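Local coordinates for protein transcriptional regulator, MarR/EmrR family (Clostridium acetobutylicum, PDB 3JW4) that probably binds DNA as a winged helix-turn-helix regulator of the MarR family and is thereby likely to control transcription, at the interface of chains A and B. Coordinates in Å, arbitrary orientation; residue numbers count along the deposited sequence, not the author numbering. Chains: chain A/B, Transcriptional regulator, MarR/EmrR family.

Contacts 1 and 2 lie side by side in the interface between the two chains, the centres of their C-alpha atoms about 11 Å apart. B:Tyr15 belongs to both: its ring lies against A:Leu137 in contact 1, while its backbone amide and CB serve contact 2. The first is an apolar contact, mainly between the C-terminal helices; the second is a carboxylate gripping a helix start. By two-fold symmetry each recurs with the chains exchanged. Together they join helices 105-124 and 131-146 and adjacent segments of one subunit to helices 14-35 and 131-146 of the other, as expected for MarR-type dimerisation.

Contact 1: the interface of chains A and B. Residues chain A 129, 133, 137; chain B 15, 137, 140-141, 144.
A:Leu137 and B:Ile140 form the tight middle of this patch, with the isoleucine branch methyl CG2 lying 3.8 Å from CD1 of the leucine. The two side chains cross obliquely. With CG anti to the backbone N (chi1 -177°), A:Leu137 points its branch toward chain B, and chi2 of 57° then sends CD1 to the isoleucine and CD2 over one face of the B:Tyr15 ring. That second methyl sits 3.7 Å above the ring plane and is displaced toward the rim, beside CD1 and CE1 of the tyrosine. The leucine is thus held between an aliphatic side chain and an aromatic face, both supplied by chain B.

B:Ile140 is shared in its turn. CG2 also faces A:Leu129, whose side chain crosses it at about a right angle and brings CD2 to 3.9 Å of that methyl. The longer arm of B:Ile140, CG1 and CD1, runs the other way, past A:Glu133 in the opposite direction, with CG1 3.7 Å from the glutamate CG. The terminal CD1 ends 3.5 Å from the backbone O of A:Glu133, against the helix itself. Here the glutamate contributes the aliphatic part of its chain, CB and CG, and the extended chain carries the carboxylate away from the isoleucine.

Packing is looser on two sides. At one edge B:Val144 offers CG2 to both methyls of A:Leu129, the nearer being CD1 at 4.0 Å. Toward the two-fold axis B:Leu137 and B:Leu141 meet A:Leu137 loosely and hide little surface within this patch; the equivalent leucines A:Leu137 and B:Leu137 approach with their CD1 methyls 4.3 Å apart.

The patch joins helix 131-146 of chain A, and the loop residue leading toward it, to the same helix of chain B. With its symmetry twin it forms part of the apolar seam that pairs the C-terminal helices, probably stabilising the dimer.

Contact 2: the interface of chains A and B. Residues chain A 26, 122, 125; chain B 13-16, 19.
The carboxylate of A:Glu122 caps the start of chain B helix 14-35, taking up backbone amides of its first turn. OE2 accepts from the amide N of B:Tyr15 at 2.8 Å, and OE1 from that of B:Ser16 at 2.9 Å. Both bonds use syn lone pairs, so the two carboxylate oxygens bridge consecutive N-H groups; the angles at hydrogen are 151° and 159°. OE1 also accepts from the B:Ser16 hydroxyl, OG, at 2.8 Å, this time met nearly along its C-O axis. The bonds to both oxygens should restrict the rotation of the carboxylate, and the helix N-terminus would be expected to stabilise its negative charge.

Bending of the glutamate chain at chi2 (81°) turns the carboxylate onto the amides. Its aliphatic part passes at a slant over B:Thr13, with CB of A:Glu122 3.9 Å from CG2 of B:Thr13. The ring carbon CD of B:Pro14 packs beside OE2.

Further out, A:Ile125 runs past B:Tyr15 in the opposite direction. Its CD1 comes to 3.6 Å from the tyrosine CB and equally close to the serine OG, and CG2 reaches ring atom CD2. A:Leu26 closes the serine side: CD2 lies 3.6 Å from OG, and CD1 rests against CA and CB of B:Ser16, with B:Ile19 in looser contact one turn along.

In the fold, A:Glu122 stands near the end of helix 105-124, A:Ile125 directly follows that helix, and A:Leu26 lies between helices 14-25 and 28-36. These elements of chain A together receive the N-terminal helix of chain B.

Contact 1: the interface of chains A and B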
ATOM      1  N   LEU A 129       4.566 -19.434  11.032  1.00 12.22           N
ATOM      2  CA  LEU A 129       5.902 -19.841  10.660  1.00 11.46           C
ATOM      3  C   LEU A 129       6.617 -20.673  11.727  1.00 10.73           C
ATOM      4  O   LEU A 129       6.453 -20.456  12.944  1.00  9.24           O
ATOM      5  CB  LEU A 129       6.743 -18.600  10.418  1.00 11.60           C
ATOM      6  CG  LEU A 129       6.193 -17.625   9.403  1.00 11.70           C
ATOM      7  CD1 LEU A 129       7.192 -16.470   9.279  1.00 10.06           C
ATOM      8  CD2 LEU A 129       5.918 -18.304   8.062  1.00 10.24           C
ATOM      9  N   GLU A 133      11.762 -20.766   9.645  1.00 12.28           N
ATOM     10  CA  GLU A 133      11.139 -19.804   8.749  1.00 12.72           C
ATOM     11  C   GLU A 133      11.229 -18.393   9.292  1.00 12.50           C
ATOM     12  O   GLU A 133      11.399 -17.444   8.538  1.00 12.98           O
ATOM     13  CB  GLU A 133       9.679 -20.181   8.446  1.00 12.63           C
ATOM     14  CG  GLU A 133       9.519 -21.355   7.526  1.00 15.05           C
ATOM     15  CD  GLU A 133       8.072 -21.923   7.513  1.00 16.48           C
ATOM     16  OE1 GLU A 133       7.297 -21.714   8.477  1.00 14.69           O
ATOM     17  OE2 GLU A 133       7.729 -22.591   6.529  1.00 16.56           O
ATOM     18  N   LEU A 137      13.140 -15.669   7.056  1.00 11.91           N
ATOM     19  CA  LEU A 137      12.405 -14.480   6.584  1.00 12.09           C
ATOM     20  C   LEU A 137      13.204 -13.193   6.878  1.00 12.43           C
ATOM     21  O   LEU A 137      13.315 -12.300   6.049  1.00 12.46           O
ATOM     22  CB  LEU A 137      11.029 -14.352   7.263  1.00 11.45           C
ATOM     23  CG  LEU A 137      10.118 -13.185   6.794  1.00 13.14           C
ATOM     24  CD1 LEU A 137       9.854 -13.236   5.294  1.00 10.43           C
ATOM     25  CD2 LEU A 137       8.765 -13.153   7.516  1.00 11.46           C
TER
ATOM     26  N   TYR B  15      10.260  -6.795  10.794  1.00  7.62           N
ATOM     27  CA  TYR B  15       9.683  -7.409   9.602  1.00  8.21           C
ATOM     28  C   TYR B  15       8.816  -6.419   8.823  1.00  8.49           C
ATOM     29  O   TYR B  15       8.944  -6.315   7.589  1.00  9.58           O
ATOM     30  CB  TYR B  15       8.777  -8.597   9.923  1.00  8.38           C
ATOM     31  CG  TYR B  15       9.400  -9.880  10.413  1.00  9.29           C
ATOM     32  CD1 TYR B  15      10.444 -10.504   9.741  1.00  8.07           C
ATOM     33  CD2 TYR B  15       8.850 -10.540  11.512  1.00  9.49           C
ATOM     34  CE1 TYR B  15      10.983 -11.759  10.221  1.00  6.68           C
ATOM     35  CE2 TYR B  15       9.380 -11.738  11.983  1.00 11.04           C
ATOM     36  CZ  TYR B  15      10.432 -12.356  11.309  1.00  8.03           C
ATOM     37  OH  TYR B  15      10.891 -13.554  11.818  1.00 11.88           O
ATOM     38  N   LEU B 137      11.694 -17.919   0.383  1.00 16.88           N
ATOM     39  CA  LEU B 137      10.930 -16.673   0.468  1.00 16.13           C
ATOM     40  C   LEU B 137       9.502 -16.857  -0.057  1.00 16.36           C
ATOM     41  O   LEU B 137       8.541 -16.322   0.522  1.00 15.94           O
ATOM     42  CB  LEU B 137      11.605 -15.556  -0.316  1.00 15.07           C
ATOM     43  CG  LEU B 137      10.985 -14.155  -0.296  1.00 15.66           C
ATOM     44  CD1 LEU B 137      10.813 -13.584   1.123  1.00 10.75           C
ATOM     45  CD2 LEU B 137      11.777 -13.184  -1.160  1.00 13.53           C
ATOM     46  N   ILE B 140       7.451 -18.949   2.519  1.00 15.26           N
ATOM     47  CA  ILE B 140       7.183 -18.192   3.710  1.00 14.49           C
ATOM     48  C   ILE B 140       6.168 -17.058   3.462  1.00 14.89           C
ATOM     49  O   ILE B 140       5.250 -16.860   4.253  1.00 14.15           O
ATOM     50  CB  ILE B 140       8.523 -17.637   4.289  1.00 14.97           C
ATOM     51  CG1 ILE B 140       9.395 -18.805   4.803  1.00 14.71           C
ATOM     52  CG2 ILE B 140       8.272 -16.636   5.405  1.00 12.43           C
ATOM     53  CD1 ILE B 140      10.829 -18.395   5.219  1.00 13.19           C
ATOM     54  N   LEU B 141       6.338 -16.309   2.383  1.00 14.66           N
ATOM     55  CA  LEU B 141       5.435 -15.198   2.118  1.00 15.91           C
ATOM     56  C   LEU B 141       3.999 -15.705   1.860  1.00 15.32           C
ATOM     57  O   LEU B 141       3.031 -15.058   2.251  1.00 15.82           O
ATOM     58  CB  LEU B 141       5.917 -14.325   0.957  1.00 15.23           C
ATOM     59  CG  LEU B 141       7.196 -13.485   1.118  1.00 16.06           C
ATOM     60  CD1 LEU B 141       7.533 -12.853  -0.240  1.00 16.63           C
ATOM     61  CD2 LEU B 141       7.069 -12.474   2.176  1.00 15.21           C
ATOM     62  N   VAL B 144       2.696 -16.312   5.393  1.00 12.40           N
ATOM     63  CA  VAL B 144       2.440 -15.077   6.118  1.00 12.54           C
ATOM     64  C   VAL B 144       1.144 -14.431   5.599  1.00 12.95           C
ATOM     65  O   VAL B 144       0.284 -14.030   6.368  1.00 11.07           O
ATOM     66  CB  VAL B 144       3.589 -14.066   5.960  1.00 12.31           C
ATOM     67  CG1 VAL B 144       3.155 -12.689   6.477  1.00 11.60           C
ATOM     68  CG2 VAL B 144       4.859 -14.595   6.609  1.00 11.68           C
TER

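Contact 2: the interface of chains A and B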
ATOM      1  N   LEU A  26      -0.836  -4.908   6.811  1.00 25.56           N
ATOM      2  CA  LEU A  26      -0.180  -4.372   8.025  1.00 26.31           C
ATOM      3  C   LEU A  26      -0.972  -3.197   8.624  1.00 26.99           C
ATOM      4  O   LEU A  26      -0.792  -2.853   9.788  1.00 27.11           O
ATOM      5  CB  LEU A  26       1.271  -3.953   7.769  1.00 25.75           C
ATOM      6  CG  LEU A  26       2.234  -5.099   7.417  1.00 25.97           C
ATOM      7  CD1 LEU A  26       3.593  -4.542   6.953  1.00 27.42           C
ATOM      8  CD2 LEU A  26       2.418  -6.041   8.562  1.00 24.39           C
ATOM      9  N   GLU A 122       3.163  -6.858  14.101  1.00 16.22           N
ATOM     10  CA  GLU A 122       4.499  -7.401  13.869  1.00 17.43           C
ATOM     11  C   GLU A 122       4.610  -8.810  14.443  1.00 19.26           C
ATOM     12  O   GLU A 122       5.145  -9.716  13.810  1.00 18.89           O
ATOM     13  CB  GLU A 122       5.555  -6.482  14.488  1.00 17.47           C
ATOM     14  CG  GLU A 122       6.983  -7.036  14.519  1.00 16.60           C
ATOM     15  CD  GLU A 122       7.734  -6.885  13.223  1.00 14.67           C
ATOM     16  OE1 GLU A 122       7.195  -6.301  12.249  1.00 13.54           O
ATOM     17  OE2 GLU A 122       8.872  -7.401  13.178  1.00 10.27           O
ATOM     18  N   ILE A 125       3.107 -11.721  12.397  1.00 20.53           N
ATOM     19  CA  ILE A 125       3.735 -12.151  11.139  1.00 19.28           C
ATOM     20  C   ILE A 125       4.324 -13.554  11.265  1.00 18.76           C
ATOM     21  O   ILE A 125       4.365 -14.289  10.281  1.00 19.45           O
ATOM     22  CB  ILE A 125       4.851 -11.163  10.685  1.00 19.20           C
ATOM     23  CG1 ILE A 125       4.203  -9.846  10.210  1.00 19.04           C
ATOM     24  CG2 ILE A 125       5.714 -11.753   9.568  1.00 15.45           C
ATOM     25  CD1 ILE A 125       5.148  -8.647  10.178  1.00 19.33           C
TER
ATOM     26  N   THR B  13       9.532  -2.242  14.501  1.00 10.98           N
ATOM     27  CA  THR B  13       8.838  -3.442  14.028  1.00  8.86           C
ATOM     28  C   THR B  13       9.614  -3.970  12.807  1.00  8.39           C
ATOM     29  O   THR B  13       9.319  -3.613  11.668  1.00  5.90           O
ATOM     30  CB  THR B  13       7.383  -3.105  13.691  1.00  8.93           C
ATOM     31  OG1 THR B  13       7.335  -1.961  12.822  1.00  8.04           O
ATOM     32  CG2 THR B  13       6.594  -2.776  14.991  1.00  7.43           C
ATOM     33  N   PRO B  14      10.616  -4.817  13.047  1.00  7.37           N
ATOM     34  CA  PRO B  14      11.588  -5.083  11.982  1.00  7.92           C
ATOM     35  C   PRO B  14      11.062  -5.726  10.710  1.00  8.08           C
ATOM     36  O   PRO B  14      11.380  -5.214   9.640  1.00  9.32           O
ATOM     37  CB  PRO B  14      12.633  -5.969  12.648  1.00  8.28           C
ATOM     38  CG  PRO B  14      12.441  -5.817  14.078  1.00  9.54           C
ATOM     39  CD  PRO B  14      11.086  -5.254  14.359  1.00  7.65           C
ATOM     40  N   TYR B  15      10.260  -6.795  10.794  1.00  7.62           N
ATOM     41  CA  TYR B  15       9.683  -7.409   9.602  1.00  8.21           C
ATOM     42  C   TYR B  15       8.816  -6.419   8.823  1.00  8.49           C
ATOM     43  O   TYR B  15       8.944  -6.315   7.589  1.00  9.58           O
ATOM     44  CB  TYR B  15       8.777  -8.597   9.923  1.00  8.38           C
ATOM     45  CG  TYR B  15       9.400  -9.880  10.413  1.00  9.29           C
ATOM     46  CD1 TYR B  15      10.444 -10.504   9.741  1.00  8.07           C
ATOM     47  CD2 TYR B  15       8.850 -10.540  11.512  1.00  9.49           C
ATOM     48  CE1 TYR B  15      10.983 -11.759  10.221  1.00  6.68           C
ATOM     49  CE2 TYR B  15       9.380 -11.738  11.983  1.00 11.04           C
ATOM     50  CZ  TYR B  15      10.432 -12.356  11.309  1.00  8.03           C
ATOM     51  OH  TYR B  15      10.891 -13.554  11.818  1.00 11.88           O
ATOM     52  N   SER B  16       7.936  -5.712   9.543  1.00  7.22           N
ATOM     53  CA  SER B  16       7.035  -4.751   8.935  1.00  7.63           C
ATOM     54  C   SER B  16       7.808  -3.631   8.239  1.00  8.31           C
ATOM     55  O   SER B  16       7.438  -3.192   7.157  1.00  7.93           O
ATOM     56  CB  SER B  16       6.140  -4.114   9.988  1.00  7.35           C
ATOM     57  OG  SER B  16       5.296  -5.068  10.560  1.00  7.73           O
ATOM     58  N   ILE B  19       9.221  -5.173   4.940  1.00 10.73           N
ATOM     59  CA  ILE B  19       8.133  -5.417   4.027  1.00 10.93           C
ATOM     60  C   ILE B  19       7.635  -4.097   3.407  1.00 11.66           C
ATOM     61  O   ILE B  19       7.449  -4.017   2.182  1.00 11.72           O
ATOM     62  CB  ILE B  19       6.972  -6.197   4.695  1.00 10.81           C
ATOM     63  CG1 ILE B  19       7.401  -7.641   4.965  1.00 11.75           C
ATOM     64  CG2 ILE B  19       5.737  -6.199   3.786  1.00 12.12           C
ATOM     65  CD1 ILE B  19       6.599  -8.383   6.093  1.00 11.60           C
TER